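Local coordinates for protein ABC-type amino acid transport system, periplasmic component (PDB 4YMX) that binds arginine in the cleft between its two lobes as the substrate-binding component of an amino acid ABC transporter, at residues M180-N184 and G185-A189; V240-E243 and L244-G248; K252-D255 and K256-Q260; S232-D235 and V236-V240. One frame throughout, in Å; residues are numbered along the deposited sequence.

Interaction 1: residues M180-N184 and G185-A189; sequences MDLQN and GRCDA
The guanidinium of R186 meets D181 with its edge, while N184 CB and the backbone O of M180 lie over one of its faces. D181 OD1 sits close to the guanidinium plane and takes two bonds there, from R186 NE at 2.8 Å and from R186 NH2 at 3.0 Å. This is a side-on salt bridge that closes on a single oxygen. The carboxylate plane stands nearly perpendicular to the guanidinium, at 88°. OD1 is met on its anti side, with the two nitrogens reaching it from opposite faces of the carboxylate. The other oxygen, D181 OD2, has a salt bridge to K170, so the aspartate links two basic groups. That second positive charge probably helps keep the carboxylate ionised. The R186 chain bends at chi3 (-68°), which turns the guanidinium back over the last turn of the helix. Its carbon chain passes N184 on the way, and R186 NH1 comes 3.3 Å from N184 CB.

The helix ends here in a Schellman motif. R186 N bonds D181 O at 2.8 Å, and G185 N bonds L182 O at 3.2 Å. G185, with positive phi, is the C-prime residue. Water 1 donates to L182 O and, weakly, to C187 O.

After R186 the chain leads to C187, which is buried. C187 SG lies 3.5 Å from L182 N and 3.9 Å from L182 CB. L182 CD1 lies 3.7 Å from D188 O. L182 also touches V131 of strand 128-133, and C187 touches T148 and A150 of strand 148-152.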
loop_
_atom_site.group_PDB
_atom_site.type_symbol
_atom_site.label_atom_id
_atom_site.label_comp_id
_atom_site.label_asym_id
_atom_site.label_seq_id
_atom_site.Cartn_x
_atom_site.Cartn_y
_atom_site.Cartn_z
ATOM N N MET A 180 7.838 -13.131 5.915
ATOM C CA MET A 180 8.674 -13.969 6.762
ATOM C C MET A 180 7.842 -15.074 7.419
ATOM O O MET A 180 8.288 -16.222 7.513
ATOM C CB MET A 180 9.409 -13.123 7.806
ATOM C CG MET A 180 10.494 -12.242 7.200
ATOM S SD MET A 180 11.001 -10.898 8.302
ATOM C CE MET A 180 11.703 -11.824 9.663
ATOM N N ASP A 181 6.623 -14.740 7.835
ATOM C CA ASP A 181 5.717 -15.727 8.418
ATOM C C ASP A 181 5.430 -16.860 7.442
ATOM O O ASP A 181 5.510 -18.040 7.790
ATOM C CB ASP A 181 4.380 -15.083 8.800
ATOM C CG ASP A 181 4.455 -14.264 10.056
ATOM O OD1 ASP A 181 5.393 -14.461 10.861
ATOM O OD2 ASP A 181 3.545 -13.429 10.251
ATOM N N LEU A 182 5.075 -16.502 6.214
ATOM C CA LEU A 182 4.755 -17.514 5.215
ATOM C C LEU A 182 5.975 -18.370 4.896
ATOM O O LEU A 182 5.877 -19.604 4.825
ATOM C CB LEU A 182 4.175 -16.870 3.953
ATOM C CG LEU A 182 3.677 -17.865 2.896
ATOM C CD1 LEU A 182 2.535 -18.723 3.427
ATOM C CD2 LEU A 182 3.254 -17.130 1.627
ATOM N N GLN A 183 7.134 -17.735 4.758
ATOM C CA GLN A 183 8.359 -18.465 4.464
ATOM C C GLN A 183 8.661 -19.487 5.554
ATOM O O GLN A 183 9.105 -20.611 5.264
ATOM C CB GLN A 183 9.534 -17.497 4.286
ATOM C CG GLN A 183 10.844 -18.181 3.899
ATOM C CD GLN A 183 10.732 -18.974 2.610
ATOM O OE1 GLN A 183 9.971 -18.619 1.712
ATOM N NE2 GLN A 183 11.484 -20.066 2.517
ATOM N N ASN A 184 8.394 -19.101 6.798
ATOM C CA ASN A 184 8.710 -19.929 7.962
ATOM C C ASN A 184 7.574 -20.838 8.433
ATOM O O ASN A 184 7.674 -21.461 9.488
ATOM C CB ASN A 184 9.177 -19.048 9.124
ATOM C CG ASN A 184 10.521 -18.400 8.862
ATOM O OD1 ASN A 184 10.634 -17.173 8.810
ATOM N ND2 ASN A 184 11.552 -19.223 8.691
ATOM N N GLY A 185 6.502 -20.919 7.656
ATOM C CA GLY A 185 5.367 -21.759 8.002
ATOM C C GLY A 185 4.548 -21.300 9.197
ATOM O O GLY A 185 3.830 -22.104 9.804
ATOM N N ARG A 186 4.631 -20.014 9.532
ATOM C CA ARG A 186 3.858 -19.477 10.653
ATOM C C ARG A 186 2.463 -19.007 10.247
ATOM O O ARG A 186 1.679 -18.563 11.095
ATOM C CB ARG A 186 4.611 -18.338 11.344
ATOM C CG ARG A 186 5.981 -18.750 11.854
ATOM C CD ARG A 186 6.592 -17.677 12.756
ATOM N NE ARG A 186 6.941 -16.471 12.008
ATOM C CZ ARG A 186 8.160 -16.195 11.557
ATOM N NH1 ARG A 186 9.160 -17.041 11.773
ATOM N NH2 ARG A 186 8.375 -15.073 10.882
ATOM N N CYS A 187 2.176 -19.079 8.948
ATOM C CA CYS A 187 0.822 -18.889 8.448
ATOM C C CYS A 187 0.662 -19.750 7.208
ATOM O O CYS A 187 1.649 -20.286 6.683
ATOM C CB CYS A 187 0.544 -17.416 8.128
ATOM S SG CYS A 187 1.587 -16.707 6.827
ATOM N N ASP A 188 -0.578 -19.871 6.748
ATOM C CA ASP A 188 -0.895 -20.700 5.599
ATOM C C ASP A 188 -0.972 -19.861 4.340
ATOM O O ASP A 188 -0.795 -20.371 3.232
ATOM C CB ASP A 188 -2.243 -21.398 5.816
ATOM C CG ASP A 188 -2.231 -22.331 7.007
ATOM O OD1 ASP A 188 -1.401 -23.260 7.025
ATOM O OD2 ASP A 188 -3.046 -22.133 7.925
ATOM N N ALA A 189 -1.238 -18.568 4.503
ATOM C CA ALA A 189 -1.394 -17.692 3.352
ATOM C C ALA A 189 -1.268 -16.244 3.787
ATOM O O ALA A 189 -1.376 -15.936 4.974
ATOM C CB ALA A 189 -2.755 -17.917 2.696
HETATM O O HOH W 1 4.024 -21.943 4.877
#

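Interaction 2: residues V240-E243 and L244-G248; sequences VIKE and LKQSG
S247 and E243 make the closest side-chain contact of this last part of helix 231-247. The S247 hydroxyl donates to the carbonyl of E243, with OG 2.8 Å from E243 O. S247 N donates to the same oxygen at 2.9 Å. The two donors reach it from opposite faces of the carbonyl plane, so one acceptor is gripped twice by one residue. The first torsion of S247 (chi1 69°) sets OG between its own backbone N and carbonyl carbon, folded back on the helix. E243 OE1 passes 3.7 Å from S247 CB.

Other pairs run alongside one another four residues apart. L244 CD1 meets V240 CG1 at 4.1 Å, and L244 CG lies 3.2 Å from V240 O. K245 is extended beyond CG and lays CE 3.9 Å from I241 CG2. On the solvent side water 2 donates to E243 OE2; its link to Q246 OE1 is doubtful.

Main-chain bonds of the alpha-helix hold these pairs in step: L244 N to V240 O, K245 N to I241 O and Q246 N to K242 O. Further out, K245 NZ donates to L122 O of strand 117-124. S247 OG is also bonded to E249 N, across the junction with the next helix. G248, with positive phi, breaks the helix and is the N-cap residue of helix 249-258. V240 and L244 face A72 of helix 65-77, I241 rests on S120 and Y123 of strand 117-124, and L244 touches Y250 of helix 249-258.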
loop_
_atom_site.group_PDB
_atom_site.type_symbol
_atom_site.label_atom_id
_atom_site.label_comp_id
_atom_site.label_asym_id
_atom_site.label_seq_id
_atom_site.Cartn_x
_atom_site.Cartn_y
_atom_site.Cartn_z
ATOM N N VAL A 240 -1.952 18.155 -9.166
ATOM C CA VAL A 240 -0.687 17.508 -9.518
ATOM C C VAL A 240 -0.924 16.132 -10.130
ATOM O O VAL A 240 -0.299 15.783 -11.133
ATOM C CB VAL A 240 0.252 17.407 -8.291
ATOM C CG1 VAL A 240 1.425 16.478 -8.579
ATOM C CG2 VAL A 240 0.732 18.801 -7.892
ATOM N N ILE A 241 -1.835 15.360 -9.542
ATOM C CA ILE A 241 -2.179 14.056 -10.110
ATOM C C ILE A 241 -2.720 14.224 -11.528
ATOM O O ILE A 241 -2.309 13.509 -12.441
ATOM C CB ILE A 241 -3.191 13.293 -9.245
ATOM C CG1 ILE A 241 -2.552 12.941 -7.902
ATOM C CG2 ILE A 241 -3.673 12.028 -9.967
ATOM C CD1 ILE A 241 -3.538 12.404 -6.885
ATOM N N LYS A 242 -3.619 15.183 -11.718
ATOM C CA LYS A 242 -4.150 15.445 -13.055
ATOM C C LYS A 242 -3.046 15.860 -14.021
ATOM O O LYS A 242 -2.982 15.364 -15.152
ATOM C CB LYS A 242 -5.258 16.502 -12.995
ATOM C CG LYS A 242 -6.650 15.909 -12.865
ATOM C CD LYS A 242 -7.728 16.938 -13.197
ATOM C CE LYS A 242 -9.125 16.324 -13.154
ATOM N NZ LYS A 242 -9.420 15.471 -14.341
ATOM N N GLU A 243 -2.162 16.758 -13.600
ATOM C CA GLU A 243 -1.105 17.202 -14.504
ATOM C C GLU A 243 -0.096 16.096 -14.818
ATOM O O GLU A 243 0.398 16.008 -15.942
ATOM C CB GLU A 243 -0.419 18.467 -13.980
ATOM C CG GLU A 243 0.720 18.991 -14.852
ATOM C CD GLU A 243 0.286 19.435 -16.248
ATOM O OE1 GLU A 243 1.187 19.749 -17.047
ATOM O OE2 GLU A 243 -0.933 19.482 -16.549
ATOM N N LEU A 244 0.199 15.239 -13.844
ATOM C CA LEU A 244 1.041 14.076 -14.122
ATOM C C LEU A 244 0.419 13.240 -15.235
ATOM O O LEU A 244 1.087 12.871 -16.206
ATOM C CB LEU A 244 1.218 13.212 -12.864
ATOM C CG LEU A 244 2.130 13.767 -11.773
ATOM C CD1 LEU A 244 2.057 12.876 -10.535
ATOM C CD2 LEU A 244 3.564 13.896 -12.270
ATOM N N LYS A 245 -0.872 12.963 -15.105
ATOM C CA LYS A 245 -1.568 12.142 -16.090
ATOM C C LYS A 245 -1.632 12.809 -17.457
ATOM O O LYS A 245 -1.409 12.166 -18.487
ATOM C CB LYS A 245 -2.981 11.801 -15.613
ATOM C CG LYS A 245 -3.036 10.792 -14.461
ATOM C CD LYS A 245 -4.469 10.627 -13.999
ATOM C CE LYS A 245 -4.585 9.580 -12.903
ATOM N NZ LYS A 245 -5.952 9.608 -12.296
ATOM N N GLN A 246 -1.912 14.103 -17.470
ATOM C CA GLN A 246 -2.163 14.791 -18.730
ATOM C C GLN A 246 -0.892 15.222 -19.451
ATOM O O GLN A 246 -0.936 15.506 -20.644
ATOM C CB GLN A 246 -3.096 15.976 -18.478
ATOM C CG GLN A 246 -4.483 15.522 -18.021
ATOM C CD GLN A 246 -5.361 16.664 -17.553
ATOM O OE1 GLN A 246 -4.904 17.794 -17.399
ATOM N NE2 GLN A 246 -6.644 16.373 -17.346
ATOM N N SER A 247 0.238 15.240 -18.748
ATOM C CA SER A 247 1.498 15.719 -19.330
ATOM C C SER A 247 2.394 14.627 -19.884
ATOM O O SER A 247 3.405 14.925 -20.526
ATOM C CB SER A 247 2.309 16.482 -18.288
ATOM O OG SER A 247 2.791 15.589 -17.291
ATOM N N GLY A 248 2.051 13.369 -19.622
ATOM C CA GLY A 248 2.929 12.278 -19.983
ATOM C C GLY A 248 3.790 11.775 -18.835
ATOM O O GLY A 248 4.318 10.664 -18.912
HETATM O O HOH W 2 -3.599 19.120 -15.769
#

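Interaction 3: residues K252-D255 and K256-Q260; sequences KLVD and KWFKQ
V254 O and F258 N make a 2.8 Å helical bond, and K256 N to K252 O and W257 N to L253 O are of the same kind; K259 N to D255 O is weak, as the helix gives out. A side chain adds a second bond to the same D255 carbonyl. Q260 bends at chi2 (-55°) and returns its amide, so that NE2 donates to D255 O at 2.9 Å. The donor stands above the carbonyl plane, and the bond is fairly straight (160°).

V254 CG1 packs against F258 CD2 at 4.0 Å. The F258 ring has V254 CA at its edge and W257 CB over one face, offset toward the rim. W257 brings CD1 to 3.2 Å from L253 O. K256 CD lies over one face of the indole, near its rim, 3.4 Å above the plane. D255 OD1 is 3.4 Å from K259 CG and forms a long salt bridge to K259 NZ at 3.9 Å.

D68 OD2, on helix 65-77, takes a salt bridge from K256 NZ and a hydrogen bond from W257 NE1. F258 stacks on Y124 of strand 117-124 and meets F65 edge-to-face. L253, V254 and W257 also touch F65, which seats the C-terminal helix 249-258 against helix 65-77.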
loop_
_atom_site.group_PDB
_atom_site.type_symbol
_atom_site.label_atom_id
_atom_site.label_comp_id
_atom_site.label_asym_id
_atom_site.label_seq_id
_atom_site.Cartn_x
_atom_site.Cartn_y
_atom_site.Cartn_z
ATOM N N LYS A 252 5.332 7.804 -17.698
ATOM C CA LYS A 252 6.754 7.552 -17.468
ATOM C C LYS A 252 6.970 6.893 -16.097
ATOM O O LYS A 252 7.722 5.924 -15.972
ATOM C CB LYS A 252 7.558 8.854 -17.598
ATOM C CG LYS A 252 9.066 8.672 -17.562
ATOM C CD LYS A 252 9.798 9.998 -17.739
ATOM C CE LYS A 252 11.299 9.807 -17.587
ATOM N NZ LYS A 252 12.054 10.998 -18.064
ATOM N N LEU A 253 6.284 7.393 -15.075
ATOM C CA LEU A 253 6.405 6.814 -13.735
ATOM C C LEU A 253 5.861 5.389 -13.675
ATOM O O LEU A 253 6.448 4.513 -13.030
ATOM C CB LEU A 253 5.697 7.690 -12.696
ATOM C CG LEU A 253 6.251 9.102 -12.516
ATOM C CD1 LEU A 253 5.450 9.866 -11.474
ATOM C CD2 LEU A 253 7.727 9.077 -12.150
ATOM N N VAL A 254 4.740 5.154 -14.345
ATOM C CA VAL A 254 4.135 3.833 -14.348
ATOM C C VAL A 254 5.049 2.831 -15.044
ATOM O O VAL A 254 5.245 1.721 -14.551
ATOM C CB VAL A 254 2.747 3.874 -15.005
ATOM C CG1 VAL A 254 2.228 2.471 -15.250
ATOM C CG2 VAL A 254 1.784 4.670 -14.133
ATOM N N ASP A 255 5.634 3.232 -16.167
ATOM C CA ASP A 255 6.577 2.359 -16.866
ATOM C C ASP A 255 7.745 1.965 -15.976
ATOM O O ASP A 255 8.146 0.806 -15.926
ATOM C CB ASP A 255 7.116 3.052 -18.112
ATOM C CG ASP A 255 6.251 2.818 -19.317
ATOM O OD1 ASP A 255 5.299 2.019 -19.211
ATOM O OD2 ASP A 255 6.531 3.428 -20.371
ATOM N N LYS A 256 8.269 2.952 -15.266
ATOM C CA LYS A 256 9.439 2.801 -14.416
ATOM C C LYS A 256 9.199 1.831 -13.256
ATOM O O LYS A 256 10.071 1.024 -12.922
ATOM C CB LYS A 256 9.838 4.189 -13.897
ATOM C CG LYS A 256 10.895 4.256 -12.809
ATOM C CD LYS A 256 10.916 5.675 -12.221
ATOM C CE LYS A 256 11.989 5.858 -11.162
ATOM N NZ LYS A 256 11.865 7.205 -10.536
ATOM N N TRP A 257 8.007 1.880 -12.663
ATOM C CA TRP A 257 7.732 1.097 -11.462
ATOM C C TRP A 257 6.927 -0.178 -11.694
ATOM O O TRP A 257 7.076 -1.140 -10.941
ATOM C CB TRP A 257 7.028 1.959 -10.407
ATOM C CG TRP A 257 7.892 3.066 -9.902
ATOM C CD1 TRP A 257 7.725 4.403 -10.129
ATOM C CD2 TRP A 257 9.079 2.944 -9.105
ATOM N NE1 TRP A 257 8.724 5.113 -9.522
ATOM C CE2 TRP A 257 9.574 4.241 -8.883
ATOM C CE3 TRP A 257 9.779 1.855 -8.558
ATOM C CZ2 TRP A 257 10.729 4.492 -8.144
ATOM C CZ3 TRP A 257 10.915 2.104 -7.812
ATOM C CH2 TRP A 257 11.383 3.407 -7.613
ATOM N N PHE A 258 6.067 -0.182 -12.707
ATOM C CA PHE A 258 5.116 -1.285 -12.874
ATOM C C PHE A 258 5.278 -2.102 -14.147
ATOM O O PHE A 258 4.603 -3.122 -14.310
ATOM C CB PHE A 258 3.681 -0.766 -12.817
ATOM C CG PHE A 258 3.342 -0.064 -11.536
ATOM C CD1 PHE A 258 3.186 -0.775 -10.361
ATOM C CD2 PHE A 258 3.161 1.309 -11.512
ATOM C CE1 PHE A 258 2.862 -0.130 -9.175
ATOM C CE2 PHE A 258 2.846 1.961 -10.331
ATOM C CZ PHE A 258 2.702 1.241 -9.156
ATOM N N LYS A 259 6.138 -1.667 -15.061
ATOM C CA LYS A 259 6.230 -2.348 -16.347
ATOM C C LYS A 259 7.573 -3.039 -16.543
ATOM O O LYS A 259 8.008 -3.260 -17.677
ATOM C CB LYS A 259 5.961 -1.376 -17.494
ATOM C CG LYS A 259 4.562 -0.772 -17.470
ATOM C CD LYS A 259 3.499 -1.839 -17.675
ATOM C CE LYS A 259 2.108 -1.235 -17.721
ATOM N NZ LYS A 259 2.093 -0.036 -18.603
ATOM N N GLN A 260 8.209 -3.397 -15.435
ATOM C CA GLN A 260 9.484 -4.102 -15.472
ATOM C C GLN A 260 9.296 -5.605 -15.309
ATOM O O GLN A 260 8.240 -6.067 -14.888
ATOM C CB GLN A 260 10.415 -3.567 -14.387
ATOM C CG GLN A 260 10.682 -2.077 -14.508
ATOM C CD GLN A 260 11.220 -1.701 -15.876
ATOM O OE1 GLN A 260 12.205 -2.274 -16.340
ATOM N NE2 GLN A 260 10.572 -0.739 -16.530
#

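Interaction 4: residues S232-D235 and V236-V240; sequences SLLD and VVNEV
L233 and V237 form the apolar pair of this turn, with L233 CD1 4.1 Å from V237 CG2. V237 CG2 also sits 3.3 Å from L233 O. V236 CG2 makes a like contact, 3.5 Å from S232 O. L234 and N238 run side by side and point the same way; N238 ND2 lies 4.1 Å from L234 CG.

Two polar side chains are joined through water. Water 3 donates to D235 OD1 at 2.8 Å and accepts from N238 ND2 at 3.1 Å. The other end of the N238 amide, OD1, takes a hydrogen bond from D121 N, which probably sets how the amide is turned. E239 is extended beyond CG and lays its chain along the previous turn, with CG 3.1 Å from D235 O. Its carboxylate is 5.7 Å from that of D235, measured from E239 OE2 to D235 OD2, and the two like charges probably repel mildly.

Backbone bonds link V237 N to L233 O, N238 N to L234 O and E239 N to D235 O; V236 N to S232 O is weak.

The apolar side of the helix covers strands 117-124 and 222-227 and touches helix 65-77: L233 and L234 rest on V226, V237 on V224 and I73. This is an amphipathic alpha-helix packed on the mixed sheet of one lobe, as in the two-lobed periplasmic binding protein fold.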
loop_
_atom_site.group_PDB
_atom_site.type_symbol
_atom_site.label_atom_id
_atom_site.label_comp_id
_atom_site.label_asym_id
_atom_site.label_seq_id
_atom_site.Cartn_x
_atom_site.Cartn_y
_atom_site.Cartn_z
ATOM N N SER A 232 -6.969 23.299 0.785
ATOM C CA SER A 232 -5.865 23.927 0.068
ATOM C C SER A 232 -4.891 22.870 -0.436
ATOM O O SER A 232 -4.525 22.862 -1.611
ATOM C CB SER A 232 -5.142 24.929 0.961
ATOM O OG SER A 232 -4.124 25.594 0.241
ATOM N N LEU A 233 -4.501 21.952 0.445
ATOM C CA LEU A 233 -3.565 20.905 0.059
ATOM C C LEU A 233 -4.223 19.882 -0.857
ATOM O O LEU A 233 -3.608 19.443 -1.838
ATOM C CB LEU A 233 -2.970 20.215 1.290
ATOM C CG LEU A 233 -1.964 19.105 0.951
ATOM C CD1 LEU A 233 -0.848 19.644 0.054
ATOM C CD2 LEU A 233 -1.394 18.515 2.242
ATOM N N LEU A 234 -5.463 19.506 -0.556
ATOM C CA LEU A 234 -6.180 18.544 -1.382
ATOM C C LEU A 234 -6.289 19.020 -2.827
ATOM O O LEU A 234 -6.082 18.244 -3.759
ATOM C CB LEU A 234 -7.573 18.268 -0.815
ATOM C CG LEU A 234 -8.371 17.205 -1.572
ATOM C CD1 LEU A 234 -7.612 15.889 -1.580
ATOM C CD2 LEU A 234 -9.750 17.040 -0.941
ATOM N N ASP A 235 -6.587 20.302 -3.016
ATOM C CA ASP A 235 -6.738 20.837 -4.365
ATOM C C ASP A 235 -5.426 20.780 -5.136
ATOM O O ASP A 235 -5.411 20.410 -6.317
ATOM C CB ASP A 235 -7.288 22.267 -4.333
ATOM C CG ASP A 235 -8.778 22.317 -4.047
ATOM O OD1 ASP A 235 -9.453 21.266 -4.104
ATOM O OD2 ASP A 235 -9.279 23.427 -3.766
ATOM N N VAL A 236 -4.328 21.135 -4.473
ATOM C CA VAL A 236 -3.008 21.020 -5.087
ATOM C C VAL A 236 -2.686 19.567 -5.447
ATOM O O VAL A 236 -2.190 19.298 -6.544
ATOM C CB VAL A 236 -1.891 21.609 -4.193
ATOM C CG1 VAL A 236 -0.519 21.281 -4.760
ATOM C CG2 VAL A 236 -2.065 23.131 -4.044
ATOM N N VAL A 237 -2.972 18.638 -4.539
ATOM C CA VAL A 237 -2.706 17.229 -4.805
ATOM C C VAL A 237 -3.488 16.760 -6.029
ATOM O O VAL A 237 -2.931 16.099 -6.919
ATOM C CB VAL A 237 -3.013 16.337 -3.576
ATOM C CG1 VAL A 237 -2.953 14.852 -3.948
ATOM C CG2 VAL A 237 -2.030 16.632 -2.463
ATOM N N ASN A 238 -4.746 17.095 -6.099
ATOM C CA ASN A 238 -5.554 16.702 -7.228
ATOM C C ASN A 238 -5.084 17.323 -8.516
ATOM O O ASN A 238 -5.093 16.677 -9.500
ATOM C CB ASN A 238 -7.029 17.021 -6.998
ATOM C CG ASN A 238 -7.723 15.987 -6.176
ATOM O OD1 ASN A 238 -7.350 14.852 -6.157
ATOM N ND2 ASN A 238 -8.757 16.395 -5.541
ATOM N N GLU A 239 -4.660 18.576 -8.463
ATOM C CA GLU A 239 -4.086 19.232 -9.638
ATOM C C GLU A 239 -2.808 18.537 -10.107
ATOM O O GLU A 239 -2.594 18.355 -11.305
ATOM C CB GLU A 239 -3.801 20.714 -9.351
ATOM C CG GLU A 239 -5.042 21.591 -9.183
ATOM C CD GLU A 239 -4.703 23.018 -8.776
ATOM O OE1 GLU A 239 -3.621 23.512 -9.158
ATOM O OE2 GLU A 239 -5.519 23.645 -8.066
ATOM N N VAL A 240 -1.952 18.155 -9.166
ATOM C CA VAL A 240 -0.687 17.508 -9.518
ATOM C C VAL A 240 -0.924 16.132 -10.130
ATOM O O VAL A 240 -0.299 15.783 -11.133
ATOM C CB VAL A 240 0.252 17.407 -8.291
ATOM C CG1 VAL A 240 1.425 16.478 -8.579
ATOM C CG2 VAL A 240 0.732 18.801 -7.892
HETATM O O HOH W 3 -9.627 19.262 -6.113
#

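In the fold
Three of the four contacts lie beside the sheet with strands 117-124 and 222-227. Interaction 1 comes first, at the end of helix 175-183, in the lobe built on the sheet with strands 148-152 and 189-193. Interactions 4 and 2 succeed each other on helix 231-247, sharing V240, with centres about 12 Å apart. Interaction 3 follows on helix 249-258, its centre about 15 Å from that of interaction 2. Helix 65-77 borders all three. Interaction 1 is about 40 Å from interaction 2 and 41 Å from interaction 4, centre to centre. The contacts thus sample both lobes around the bound arginine; the F258 side chain, in interaction 3, is about 12 Å from it.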